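Oxidase/hydroxylase (Streptomyces hygroscopicus subsp. hygroscopicus, PDB 4XCB) binds a metal ion, 2-oxoglutarate and a hygromycin B variant, and probably acts as a 2-oxoglutarate-dependent dioxygenase. Local coordinates at residues A[232-238]-A[248-252]. Residues are numbered along the deposited sequence; the frame is centred on the assembly and turned at random.
With HY0 (hygromycin b variant), chain G.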
ATOM      1  N   PHE A 232      -7.220   9.623 -18.755  1.00 11.07           N
ATOM      2  CA  PHE A 232      -5.935  10.289 -18.973  1.00 12.26           C
ATOM      3  C   PHE A 232      -5.994  11.113 -20.253  1.00 12.86           C
ATOM      4  O   PHE A 232      -6.616  10.692 -21.232  1.00 12.42           O
ATOM      5  CB  PHE A 232      -4.775   9.284 -19.075  1.00 10.59           C
ATOM      6  CG  PHE A 232      -4.155   8.918 -17.747  1.00 10.54           C
ATOM      7  CD1 PHE A 232      -4.906   8.895 -16.586  1.00 10.61           C
ATOM      8  CD2 PHE A 232      -2.816   8.563 -17.683  1.00 12.44           C
ATOM      9  CE1 PHE A 232      -4.321   8.543 -15.373  1.00 11.49           C
ATOM     10  CE2 PHE A 232      -2.235   8.207 -16.485  1.00 15.84           C
ATOM     11  CZ  PHE A 232      -2.977   8.194 -15.338  1.00 13.28           C
ATOM     12  N   THR A 233      -5.366  12.287 -20.247  1.00 12.64           N
ATOM     13  CA  THR A 233      -5.237  13.072 -21.477  1.00 12.82           C
ATOM     14  C   THR A 233      -4.135  12.516 -22.384  1.00 12.35           C
ATOM     15  O   THR A 233      -3.200  11.853 -21.918  1.00 14.34           O
ATOM     16  CB  THR A 233      -4.924  14.559 -21.196  1.00 13.99           C
ATOM     17  OG1 THR A 233      -3.686  14.674 -20.481  1.00 13.55           O
ATOM     18  CG2 THR A 233      -6.036  15.221 -20.419  1.00 19.52           C
ATOM     19  N   GLU A 234      -4.227  12.796 -23.685  1.00 12.69           N
ATOM     20  CA  GLU A 234      -3.161  12.375 -24.592  1.00 12.43           C
ATOM     21  C   GLU A 234      -1.863  13.034 -24.145  1.00 12.16           C
ATOM     22  O   GLU A 234      -1.892  14.132 -23.582  1.00 16.73           O
ATOM     23  CB  GLU A 234      -3.503  12.717 -26.040  1.00 14.76           C
ATOM     24  CG  GLU A 234      -4.572  11.795 -26.606  1.00 16.76           C
ATOM     25  CD  GLU A 234      -5.143  12.266 -27.932  1.00 21.48           C
ATOM     26  OE1 GLU A 234      -4.737  13.346 -28.406  1.00 27.66           O
ATOM     27  OE2 GLU A 234      -6.007  11.551 -28.485  1.00 23.88           O
ATOM     28  N   TRP A 235      -0.724  12.384 -24.379  1.00 10.78           N
ATOM     29  CA  TRP A 235       0.513  12.933 -23.826  1.00 11.02           C
ATOM     30  C   TRP A 235       0.887  14.283 -24.414  1.00 13.87           C
ATOM     31  O   TRP A 235       0.857  14.500 -25.629  1.00 14.96           O
ATOM     32  CB  TRP A 235       1.707  11.991 -24.003  1.00 13.41           C
ATOM     33  CG  TRP A 235       2.887  12.567 -23.310  1.00 12.29           C
ATOM     34  CD1 TRP A 235       3.162  12.505 -21.974  1.00 13.78           C
ATOM     35  CD2 TRP A 235       3.929  13.365 -23.894  1.00 16.17           C
ATOM     36  NE1 TRP A 235       4.318  13.194 -21.694  1.00 13.05           N
ATOM     37  CE2 TRP A 235       4.807  13.730 -22.854  1.00 15.40           C
ATOM     38  CE3 TRP A 235       4.206  13.796 -25.195  1.00 16.73           C
ATOM     39  CZ2 TRP A 235       5.941  14.503 -23.075  1.00 19.10           C
ATOM     40  CZ3 TRP A 235       5.343  14.561 -25.411  1.00 17.59           C
ATOM     41  CH2 TRP A 235       6.188  14.908 -24.359  1.00 17.87           C
ATOM     42  N   ARG A 236       1.234  15.191 -23.511  1.00 13.72           N
ATOM     43  CA  ARG A 236       1.756  16.501 -23.858  1.00 19.84           C
ATOM     44  C   ARG A 236       2.673  16.950 -22.732  1.00 17.75           C
ATOM     45  O   ARG A 236       2.375  16.714 -21.562  1.00 16.94           O
ATOM     46  CB  ARG A 236       0.618  17.497 -24.069  1.00 19.21           C
ATOM     47  CG  ARG A 236       1.051  18.944 -24.082  1.00 27.03           C
ATOM     48  CD  ARG A 236      -0.154  19.871 -24.049  1.00 26.39           C
ATOM     49  NE  ARG A 236       0.227  21.219 -23.642  1.00 36.38           N
ATOM     50  CZ  ARG A 236      -0.621  22.127 -23.177  1.00 38.66           C
ATOM     51  NH1 ARG A 236      -1.910  21.833 -23.059  1.00 40.01           N
ATOM     52  NH2 ARG A 236      -0.182  23.331 -22.830  1.00 44.69           N
ATOM     53  N   GLU A 237       3.800  17.562 -23.077  1.00 16.60           N
ATOM     54  CA  GLU A 237       4.707  18.074 -22.067  1.00 15.25           C
ATOM     55  C   GLU A 237       4.134  19.350 -21.462  1.00 18.68           C
ATOM     56  O   GLU A 237       3.663  20.220 -22.178  1.00 18.87           O
ATOM     57  CB  GLU A 237       6.089  18.336 -22.665  1.00 17.69           C
ATOM     58  CG  GLU A 237       7.092  18.864 -21.667  1.00 25.81           C
ATOM     59  CD  GLU A 237       8.494  18.894 -22.244  1.00 32.08           C
ATOM     60  OE1 GLU A 237       8.833  17.983 -23.032  1.00 34.33           O
ATOM     61  OE2 GLU A 237       9.250  19.834 -21.920  1.00 34.65           O
ATOM     62  N   LEU A 238       4.159  19.445 -20.138  1.00 18.41           N
ATOM     63  CA  LEU A 238       3.657  20.631 -19.452  1.00 17.23           C
ATOM     64  C   LEU A 238       4.634  21.014 -18.349  1.00 21.45           C
ATOM     65  O   LEU A 238       5.017  20.176 -17.526  1.00 22.36           O
ATOM     66  CB  LEU A 238       2.263  20.373 -18.887  1.00 16.46           C
ATOM     67  CG  LEU A 238       1.574  21.532 -18.175  1.00 20.40           C
ATOM     68  CD1 LEU A 238       1.229  22.631 -19.173  1.00 19.47           C
ATOM     69  CD2 LEU A 238       0.317  21.054 -17.484  1.00 18.96           C
ATOM     70  N   ALA A 248      -3.710  21.273 -19.662  1.00 20.06           N
ATOM     71  CA  ALA A 248      -3.561  19.828 -19.590  1.00 14.95           C
ATOM     72  C   ALA A 248      -2.153  19.412 -19.961  1.00 15.94           C
ATOM     73  O   ALA A 248      -1.494  20.076 -20.742  1.00 19.94           O
ATOM     74  CB  ALA A 248      -4.566  19.152 -20.501  1.00 17.94           C
ATOM     75  N   GLY A 249      -1.704  18.316 -19.378  1.00 14.36           N
ATOM     76  CA  GLY A 249      -0.441  17.727 -19.755  1.00 10.99           C
ATOM     77  C   GLY A 249       0.240  17.060 -18.591  1.00 13.14           C
ATOM     78  O   GLY A 249      -0.302  16.939 -17.492  1.00 12.13           O
ATOM     79  N   TYR A 250       1.460  16.641 -18.849  1.00 12.29           N
ATOM     80  CA  TYR A 250       2.217  15.849 -17.898  1.00 11.86           C
ATOM     81  C   TYR A 250       3.429  16.644 -17.429  1.00 14.19           C
ATOM     82  O   TYR A 250       4.247  17.096 -18.236  1.00 15.07           O
ATOM     83  CB  TYR A 250       2.636  14.521 -18.535  1.00 10.74           C
ATOM     84  CG  TYR A 250       1.462  13.621 -18.862  1.00  9.68           C
ATOM     85  CD1 TYR A 250       0.587  13.931 -19.903  1.00 13.07           C
ATOM     86  CD2 TYR A 250       1.220  12.465 -18.129  1.00 13.59           C
ATOM     87  CE1 TYR A 250      -0.494  13.122 -20.198  1.00 11.75           C
ATOM     88  CE2 TYR A 250       0.134  11.641 -18.422  1.00 11.95           C
ATOM     89  CZ  TYR A 250      -0.708  11.971 -19.470  1.00 12.35           C
ATOM     90  OH  TYR A 250      -1.794  11.179 -19.767  1.00 12.65           O
ATOM     91  N   VAL A 251       3.528  16.814 -16.118  1.00 15.08           N
ATOM     92  CA  VAL A 251       4.658  17.509 -15.511  1.00 18.66           C
ATOM     93  C   VAL A 251       5.575  16.494 -14.861  1.00 16.64           C
ATOM     94  O   VAL A 251       5.252  15.927 -13.816  1.00 15.15           O
ATOM     95  CB  VAL A 251       4.203  18.546 -14.456  1.00 16.26           C
ATOM     96  CG1 VAL A 251       5.415  19.282 -13.883  1.00 18.40           C
ATOM     97  CG2 VAL A 251       3.204  19.532 -15.051  1.00 15.60           C
ATOM     98  N   ASP A 252       6.723  16.244 -15.486  1.00 15.87           N
ATOM     99  CA  ASP A 252       7.606  15.196 -14.996  1.00 14.24           C
ATOM    100  C   ASP A 252       8.358  15.602 -13.736  1.00 14.83           C
ATOM    101  O   ASP A 252       8.703  16.770 -13.541  1.00 15.74           O
ATOM    102  CB  ASP A 252       8.616  14.788 -16.072  1.00 17.28           C
ATOM    103  CG  ASP A 252       7.966  14.108 -17.274  1.00 21.57           C
ATOM    104  OD1 ASP A 252       6.758  13.792 -17.227  1.00 18.26           O
ATOM    105  OD2 ASP A 252       8.680  13.870 -18.272  1.00 18.42           O
TER
HETATM  106  C1  HY0 G 303      10.984  16.115 -19.331  1.00 19.29           C
HETATM  107  C2  HY0 G 303      11.668  17.348 -18.787  1.00 21.21           C
HETATM  108  C3  HY0 G 303      11.700  18.431 -19.855  1.00 21.90           C
HETATM  109  C4  HY0 G 303      12.438  17.929 -21.097  1.00 24.65           C
HETATM  110  C5  HY0 G 303      11.841  16.616 -21.610  1.00 22.12           C
HETATM  111  C6  HY0 G 303      11.720  15.579 -20.536  1.00 19.44           C
HETATM  112  N7  HY0 G 303      10.938  17.805 -17.666  1.00 19.55           N
HETATM  113  O8  HY0 G 303      11.010  15.131 -18.323  1.00 19.05           O
HETATM  114  N9  HY0 G 303      12.343  18.920 -22.114  1.00 27.73           N
HETATM  115  C10 HY0 G 303      13.339  19.955 -21.850  1.00 29.89           C
HETATM  116  O11 HY0 G 303      12.696  16.111 -22.613  1.00 19.22           O
HETATM  117  C12 HY0 G 303      10.596  12.073 -21.118  1.00 16.20           C
HETATM  118  C13 HY0 G 303      11.552  13.197 -20.825  1.00 17.41           C
HETATM  119  O14 HY0 G 303      12.752  13.126 -21.556  1.00 17.64           O
HETATM  120  C15 HY0 G 303      13.426  11.931 -21.279  1.00 16.56           C
HETATM  121  C16 HY0 G 303      12.684  10.840 -21.985  1.00 15.64           C
HETATM  122  C17 HY0 G 303      11.236  10.773 -21.349  1.00 14.52           C
HETATM  123  O18 HY0 G 303      10.958  14.466 -21.085  1.00 16.53           O
HETATM  124  C19 HY0 G 303      14.854  12.038 -21.809  1.00 17.62           C
HETATM  125  O20 HY0 G 303      15.573  12.952 -20.976  1.00 20.18           O
HETATM  126  O21 HY0 G 303      12.589  11.107 -23.334  1.00 15.57           O
HETATM  127  O22 HY0 G 303      10.439  10.038 -22.179  1.00 17.34           O
HETATM  128  C23 HY0 G 303       9.291  10.859 -22.468  1.00 14.62           C
HETATM  129  C24 HY0 G 303       8.835  10.583 -23.862  1.00 16.71           C
HETATM  130  C25 HY0 G 303       7.450  11.170 -24.088  1.00 16.13           C
HETATM  131  C26 HY0 G 303       6.478  10.707 -23.021  1.00 14.77           C
HETATM  132  C27 HY0 G 303       7.027  11.093 -21.690  1.00 12.89           C
HETATM  133  O28 HY0 G 303       8.294  10.493 -21.544  1.00 13.64           O
HETATM  134  O29 HY0 G 303       9.695  12.281 -22.278  1.00 15.82           O
HETATM  135  O30 HY0 G 303       9.705  11.186 -24.825  1.00 19.62           O
HETATM  136  O31 HY0 G 303       7.020  10.818 -25.383  1.00 16.64           O
HETATM  137  O32 HY0 G 303       6.271   9.294 -23.071  1.00 15.96           O
HETATM  138  C33 HY0 G 303       6.117  10.586 -20.556  1.00 13.90           C
HETATM  139  C34 HY0 G 303       6.372  11.387 -19.306  1.00 14.76           C
HETATM  140  O35 HY0 G 303       5.801  12.676 -19.389  1.00 16.38           O
HETATM  141  N36 HY0 G 303       6.451   9.238 -20.280  1.00 15.23           N
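Trp235 CD1 lies over one face of the Tyr250 ring, 3.6 Å from Tyr250 CD1, the plane of the indole's five-membered ring inclined at 33° to it. One face of the Trp235 indole carries C26 of the bound hygromycin B variant; against the opposite face, toward the rim, sits the backbone N of Glu237. At the edge of the Tyr250 ring, in its plane, are the carbonyl oxygens of Thr233 and Arg236. Tyr250 OH donates to Thr233 O at 2.7 Å, in the carbonyl plane, which fixes the far end of the ring. The main chain of Tyr250 is held as well: its N donates to Arg236 O at 2.9 Å and its O accepts from Leu238 N at 3.0 Å, the two bonds making a single beta bridge of Glu237 with Tyr250.

A chi1 of -175° swings the Trp235 indole away from its own backbone N and against the ligand, where NE1 donates to O35 at 2.8 Å; O35 in turn donates to Asp252 OD1 at 2.6 Å. A leucine in place of Trp235 would probably leave O35 without its N-H donor and take away the flat surface that lies against C26 of the sugar. Asp252 OD2 accepts from ligand O8, and Glu237 OE2 from ligand N9. Phe231 of the second subunit packs against Tyr250. The pair of loop segments thus forms one wall of the antibiotic pocket, beyond strand 220-229 of the double-stranded beta-helix of a PhyH-family oxygenase.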